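Local coordinates for protein xyloglucan-specific endo-beta-1,4-glucanase BoGH9A (PDB 6DHT) that cleaves the beta-1,4-glucan backbone of xyloglucan with an endo-acting glycoside hydrolase family 9 catalytic domain, yielding xyloglucan oligosaccharides, at residues S179-Q191 with V274-E286. Numbering follows the deposited sequence.
Sequences SGYSIGLMQSIYQ and VMAQSSRLFASYE. With EDO (1,2-ethanediol), chain I.
Gln187 and Gln277 lock helices 176-192 and 265-281 of the family 9 (alpha/alpha)6 barrel together in a buried knobs-into-holes contact fastened by polar groups. The helices run in the same general direction; the segment axes approach to 9.9 Å, inclined at 37°. Gln187 sits among Val274, Gln277, Ser278 and Leu281. Its extended chain lets NE2 donate twice within the amide plane, to Ser278 OG at 3.0 Å and, from above the carbonyl plane, to Gln277 OE1 at 2.9 Å; Gln187 OE1 is buried without a hydrogen-bond partner at the Phe282 ring edge. With an alanine here, Gln277 OE1 and Ser278 OG would probably lose their shared donor and a gap open beside Leu281 CD1. Gln277, extended with CG anti to the backbone N (chi1 -171°), carries its amide between Gly184, Gln187, Ser188 and Gln191, where NE2 gives Gly184 O a straight 3.2 Å bond (178°) on a lone pair. Where the backbones come nearest, bare Gly180 and Gly184 admit Val274, whose CG2 presses on Ile183 CG2 at 3.4 Å. Arg280 NH2 reaches Gln191 OE1 at 3.3 Å and salt-bridges Glu348. Helix 439-458 packs against Ser188, helix 213-226 against Gln187 and Ser278, helix 292-309 against Met275 and Ser279.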
loop_
_atom_site.group_PDB
_atom_site.type_symbol
_atom_site.label_atom_id
_atom_site.label_comp_id
_atom_site.label_asym_id
_atom_site.label_seq_id
_atom_site.Cartn_x
_atom_site.Cartn_y
_atom_site.Cartn_z
ATOM N N SER A 179 -5.234 0.326 9.252
ATOM C CA SER A 179 -5.817 1.396 8.454
ATOM C C SER A 179 -5.132 2.741 8.730
ATOM O O SER A 179 -4.991 3.533 7.808
ATOM C CB SER A 179 -7.341 1.452 8.593
ATOM O OG SER A 179 -7.737 1.855 9.874
ATOM N N GLY A 180 -4.687 2.964 9.961
ATOM C CA GLY A 180 -3.929 4.141 10.311
ATOM C C GLY A 180 -2.618 4.186 9.562
ATOM O O GLY A 180 -2.250 5.225 9.009
ATOM N N TYR A 181 -1.903 3.074 9.554
ATOM C CA TYR A 181 -0.664 2.936 8.790
ATOM C C TYR A 181 -0.913 3.201 7.300
ATOM O O TYR A 181 -0.149 3.927 6.621
ATOM C CB TYR A 181 -0.111 1.514 8.925
ATOM C CG TYR A 181 0.882 1.224 7.849
ATOM C CD1 TYR A 181 2.193 1.691 7.919
ATOM C CD2 TYR A 181 0.496 0.506 6.739
ATOM C CE1 TYR A 181 3.093 1.423 6.878
ATOM C CE2 TYR A 181 1.360 0.250 5.710
ATOM C CZ TYR A 181 2.663 0.717 5.781
ATOM O OH TYR A 181 3.545 0.427 4.743
ATOM N N SER A 182 -1.972 2.602 6.772
ATOM C CA SER A 182 -2.256 2.704 5.349
ATOM C C SER A 182 -2.481 4.147 4.901
ATOM O O SER A 182 -1.928 4.607 3.892
ATOM C CB SER A 182 -3.467 1.854 4.978
ATOM O OG SER A 182 -3.205 0.447 5.129
ATOM N N ILE A 183 -3.321 4.859 5.635
ATOM C CA ILE A 183 -3.549 6.275 5.392
ATOM C C ILE A 183 -2.242 7.043 5.578
ATOM O O ILE A 183 -1.907 7.890 4.759
ATOM C CB ILE A 183 -4.609 6.807 6.339
ATOM C CG1 ILE A 183 -5.963 6.152 6.090
ATOM C CG2 ILE A 183 -4.712 8.293 6.172
ATOM C CD1 ILE A 183 -6.955 6.321 7.206
ATOM N N GLY A 184 -1.475 6.714 6.614
ATOM C CA GLY A 184 -0.221 7.396 6.863
ATOM C C GLY A 184 0.746 7.316 5.681
ATOM O O GLY A 184 1.407 8.303 5.344
ATOM N N LEU A 185 0.788 6.153 5.040
ATOM C CA LEU A 185 1.650 5.949 3.882
ATOM C C LEU A 185 1.116 6.730 2.679
ATOM O O LEU A 185 1.878 7.454 2.025
ATOM C CB LEU A 185 1.759 4.450 3.557
ATOM C CG LEU A 185 2.601 4.130 2.316
ATOM C CD1 LEU A 185 4.020 4.652 2.440
ATOM C CD2 LEU A 185 2.594 2.634 2.077
ATOM N N MET A 186 -0.178 6.615 2.385
ATOM C CA MET A 186 -0.732 7.280 1.222
ATOM C C MET A 186 -0.638 8.786 1.377
ATOM O O MET A 186 -0.339 9.500 0.412
ATOM C CB MET A 186 -2.152 6.819 0.913
ATOM C CG MET A 186 -2.192 5.369 0.445
ATOM S SD MET A 186 -3.824 4.777 0.017
ATOM C CE MET A 186 -4.520 4.509 1.614
ATOM N N GLN A 187 -0.894 9.276 2.577
ATOM C CA GLN A 187 -0.808 10.719 2.846
ATOM C C GLN A 187 0.630 11.225 2.862
ATOM O O GLN A 187 0.867 12.433 2.684
ATOM C CB GLN A 187 -1.598 11.081 4.136
ATOM C CG GLN A 187 -3.091 10.982 3.886
ATOM C CD GLN A 187 -4.019 11.502 4.982
ATOM O OE1 GLN A 187 -5.189 11.738 4.690
ATOM N NE2 GLN A 187 -3.549 11.610 6.211
ATOM N N SER A 188 1.615 10.358 3.068
ATOM C CA SER A 188 3.021 10.753 2.909
ATOM C C SER A 188 3.262 11.093 1.432
ATOM O O SER A 188 3.848 12.136 1.101
ATOM C CB SER A 188 3.979 9.635 3.347
ATOM O OG SER A 188 3.820 9.320 4.722
ATOM N N ILE A 189 2.801 10.247 0.520
ATOM C CA ILE A 189 3.030 10.499 -0.902
ATOM C C ILE A 189 2.167 11.683 -1.387
ATOM O O ILE A 189 2.612 12.514 -2.200
ATOM C CB ILE A 189 2.828 9.183 -1.739
ATOM C CG1 ILE A 189 4.105 8.310 -1.711
ATOM C CG2 ILE A 189 2.479 9.451 -3.187
ATOM C CD1 ILE A 189 4.528 7.829 -0.411
ATOM N N TYR A 190 0.950 11.778 -0.866
ATOM C CA TYR A 190 0.093 12.928 -1.164
ATOM C C TYR A 190 0.815 14.273 -0.972
ATOM O O TYR A 190 0.740 15.172 -1.822
ATOM C CB TYR A 190 -1.164 12.871 -0.278
ATOM C CG TYR A 190 -1.995 14.119 -0.419
ATOM C CD1 TYR A 190 -2.893 14.260 -1.474
ATOM C CD2 TYR A 190 -1.870 15.157 0.505
ATOM C CE1 TYR A 190 -3.611 15.449 -1.639
ATOM C CE2 TYR A 190 -2.575 16.296 0.358
ATOM C CZ TYR A 190 -3.461 16.433 -0.693
ATOM O OH TYR A 190 -4.147 17.645 -0.799
ATOM N N GLN A 191 1.524 14.399 0.143
ATOM C CA GLN A 191 2.196 15.653 0.498
ATOM C C GLN A 191 3.294 16.026 -0.475
ATOM O O GLN A 191 3.661 17.206 -0.576
ATOM C CB GLN A 191 2.746 15.556 1.914
ATOM C CG GLN A 191 1.674 15.657 2.997
ATOM C CD GLN A 191 2.204 15.352 4.377
ATOM O OE1 GLN A 191 2.601 16.251 5.114
ATOM N NE2 GLN A 191 2.164 14.099 4.772
ATOM N N VAL A 274 -1.602 9.508 12.502
ATOM C CA VAL A 274 -2.393 9.796 11.317
ATOM C C VAL A 274 -3.362 10.944 11.542
ATOM O O VAL A 274 -3.652 11.702 10.638
ATOM C CB VAL A 274 -3.074 8.518 10.783
ATOM C CG1 VAL A 274 -4.327 8.167 11.541
ATOM C CG2 VAL A 274 -3.377 8.644 9.295
ATOM N N MET A 275 -3.830 11.108 12.773
ATOM C CA MET A 275 -4.726 12.223 13.051
ATOM C C MET A 275 -3.962 13.563 13.069
ATOM O O MET A 275 -4.439 14.538 12.513
ATOM C CB MET A 275 -5.505 11.968 14.354
ATOM C CG MET A 275 -6.554 10.878 14.195
ATOM S SD MET A 275 -7.839 11.392 13.076
ATOM C CE MET A 275 -8.729 9.852 12.892
ATOM N N ALA A 276 -2.771 13.553 13.644
ATOM C CA ALA A 276 -1.913 14.739 13.604
ATOM C C ALA A 276 -1.544 15.097 12.144
ATOM O O ALA A 276 -1.615 16.265 11.739
ATOM C CB ALA A 276 -0.681 14.504 14.436
ATOM N N GLN A 277 -1.140 14.089 11.365
ATOM C CA GLN A 277 -0.882 14.271 9.943
ATOM C C GLN A 277 -2.113 14.851 9.242
ATOM O O GLN A 277 -2.034 15.835 8.521
ATOM C CB GLN A 277 -0.535 12.908 9.333
ATOM C CG GLN A 277 -0.028 12.912 7.885
ATOM C CD GLN A 277 0.000 11.522 7.286
ATOM O OE1 GLN A 277 -0.973 10.778 7.365
ATOM N NE2 GLN A 277 1.119 11.167 6.703
ATOM N N SER A 278 -3.256 14.180 9.422
ATOM C CA SER A 278 -4.491 14.594 8.760
ATOM C C SER A 278 -4.924 16.019 9.131
ATOM O O SER A 278 -5.511 16.724 8.309
ATOM C CB SER A 278 -5.618 13.603 9.060
ATOM O OG SER A 278 -5.247 12.302 8.604
ATOM N N SER A 279 -4.665 16.414 10.374
ATOM C CA SER A 279 -5.014 17.755 10.826
ATOM C C SER A 279 -4.418 18.793 9.882
ATOM O O SER A 279 -5.095 19.741 9.486
ATOM C CB SER A 279 -4.510 17.979 12.245
ATOM O OG SER A 279 -4.954 19.246 12.690
ATOM N N ARG A 280 -3.156 18.609 9.497
ATOM C CA ARG A 280 -2.502 19.550 8.594
ATOM C C ARG A 280 -3.097 19.494 7.197
ATOM O O ARG A 280 -3.332 20.515 6.549
ATOM C CB ARG A 280 -0.999 19.264 8.494
ATOM C CG ARG A 280 -0.264 19.278 9.798
ATOM C CD ARG A 280 1.259 19.249 9.599
ATOM N NE ARG A 280 1.749 18.144 8.776
ATOM C CZ ARG A 280 2.075 16.935 9.238
ATOM N NH1 ARG A 280 1.956 16.664 10.525
ATOM N NH2 ARG A 280 2.508 15.994 8.400
ATOM N N LEU A 281 -3.325 18.279 6.702
ATOM C CA LEU A 281 -3.732 18.132 5.314
ATOM C C LEU A 281 -5.150 18.582 5.045
ATOM O O LEU A 281 -5.478 18.916 3.915
ATOM C CB LEU A 281 -3.584 16.685 4.844
ATOM C CG LEU A 281 -2.191 16.066 5.002
ATOM C CD1 LEU A 281 -2.196 14.651 4.402
ATOM C CD2 LEU A 281 -1.079 16.910 4.499
ATOM N N PHE A 282 -6.016 18.522 6.062
ATOM C CA PHE A 282 -7.410 18.890 5.877
ATOM C C PHE A 282 -7.690 20.351 6.313
ATOM O O PHE A 282 -8.828 20.793 6.236
ATOM C CB PHE A 282 -8.319 17.911 6.625
ATOM C CG PHE A 282 -8.498 16.593 5.920
ATOM C CD1 PHE A 282 -7.558 15.582 6.061
ATOM C CD2 PHE A 282 -9.613 16.362 5.136
ATOM C CE1 PHE A 282 -7.722 14.363 5.410
ATOM C CE2 PHE A 282 -9.788 15.140 4.498
ATOM C CZ PHE A 282 -8.840 14.147 4.646
ATOM N N ALA A 283 -6.657 21.070 6.727
ATOM C CA ALA A 283 -6.808 22.482 7.155
ATOM C C ALA A 283 -7.422 23.364 6.072
ATOM O O ALA A 283 -8.213 24.266 6.379
ATOM C CB ALA A 283 -5.470 23.037 7.567
ATOM N N SER A 284 -7.067 23.107 4.814
ATOM C CA SER A 284 -7.601 23.840 3.674
ATOM C C SER A 284 -8.994 23.429 3.233
ATOM O O SER A 284 -9.545 24.060 2.327
ATOM C CB SER A 284 -6.664 23.691 2.467
ATOM O OG SER A 284 -5.410 24.280 2.743
ATOM N N TYR A 285 -9.568 22.384 3.834
ATOM C CA TYR A 285 -10.815 21.812 3.332
ATOM C C TYR A 285 -11.930 21.850 4.374
ATOM O O TYR A 285 -12.692 20.903 4.555
ATOM C CB TYR A 285 -10.536 20.383 2.772
ATOM C CG TYR A 285 -9.444 20.422 1.724
ATOM C CD1 TYR A 285 -9.678 20.992 0.480
ATOM C CD2 TYR A 285 -8.169 19.928 1.992
ATOM C CE1 TYR A 285 -8.687 21.073 -0.471
ATOM C CE2 TYR A 285 -7.160 20.003 1.043
ATOM C CZ TYR A 285 -7.426 20.569 -0.184
ATOM O OH TYR A 285 -6.448 20.664 -1.146
ATOM N N GLU A 286 -12.032 23.003 5.028
ATOM C CA GLU A 286 -13.088 23.245 5.984
ATOM C C GLU A 286 -14.452 23.268 5.302
ATOM O O GLU A 286 -15.462 22.945 5.928
ATOM C CB GLU A 286 -12.835 24.569 6.700
ATOM C CG GLU A 286 -11.702 24.492 7.700
ATOM C CD GLU A 286 -12.054 23.655 8.928
ATOM O OE1 GLU A 286 -13.259 23.597 9.301
ATOM O OE2 GLU A 286 -11.119 23.061 9.523
HETATM C C1 EDO I . -1.004 20.052 3.224
HETATM O O1 EDO I . -0.615 20.275 4.590
HETATM C C2 EDO I . 0.265 19.907 2.398
HETATM O O2 EDO I . 1.238 19.162 3.145
HETATM O O HOH W 1 -3.758 19.183 1.542
HETATM O O HOH W 2 3.532 12.928 7.289
HETATM O O HOH W 3 1.900 18.859 5.967
#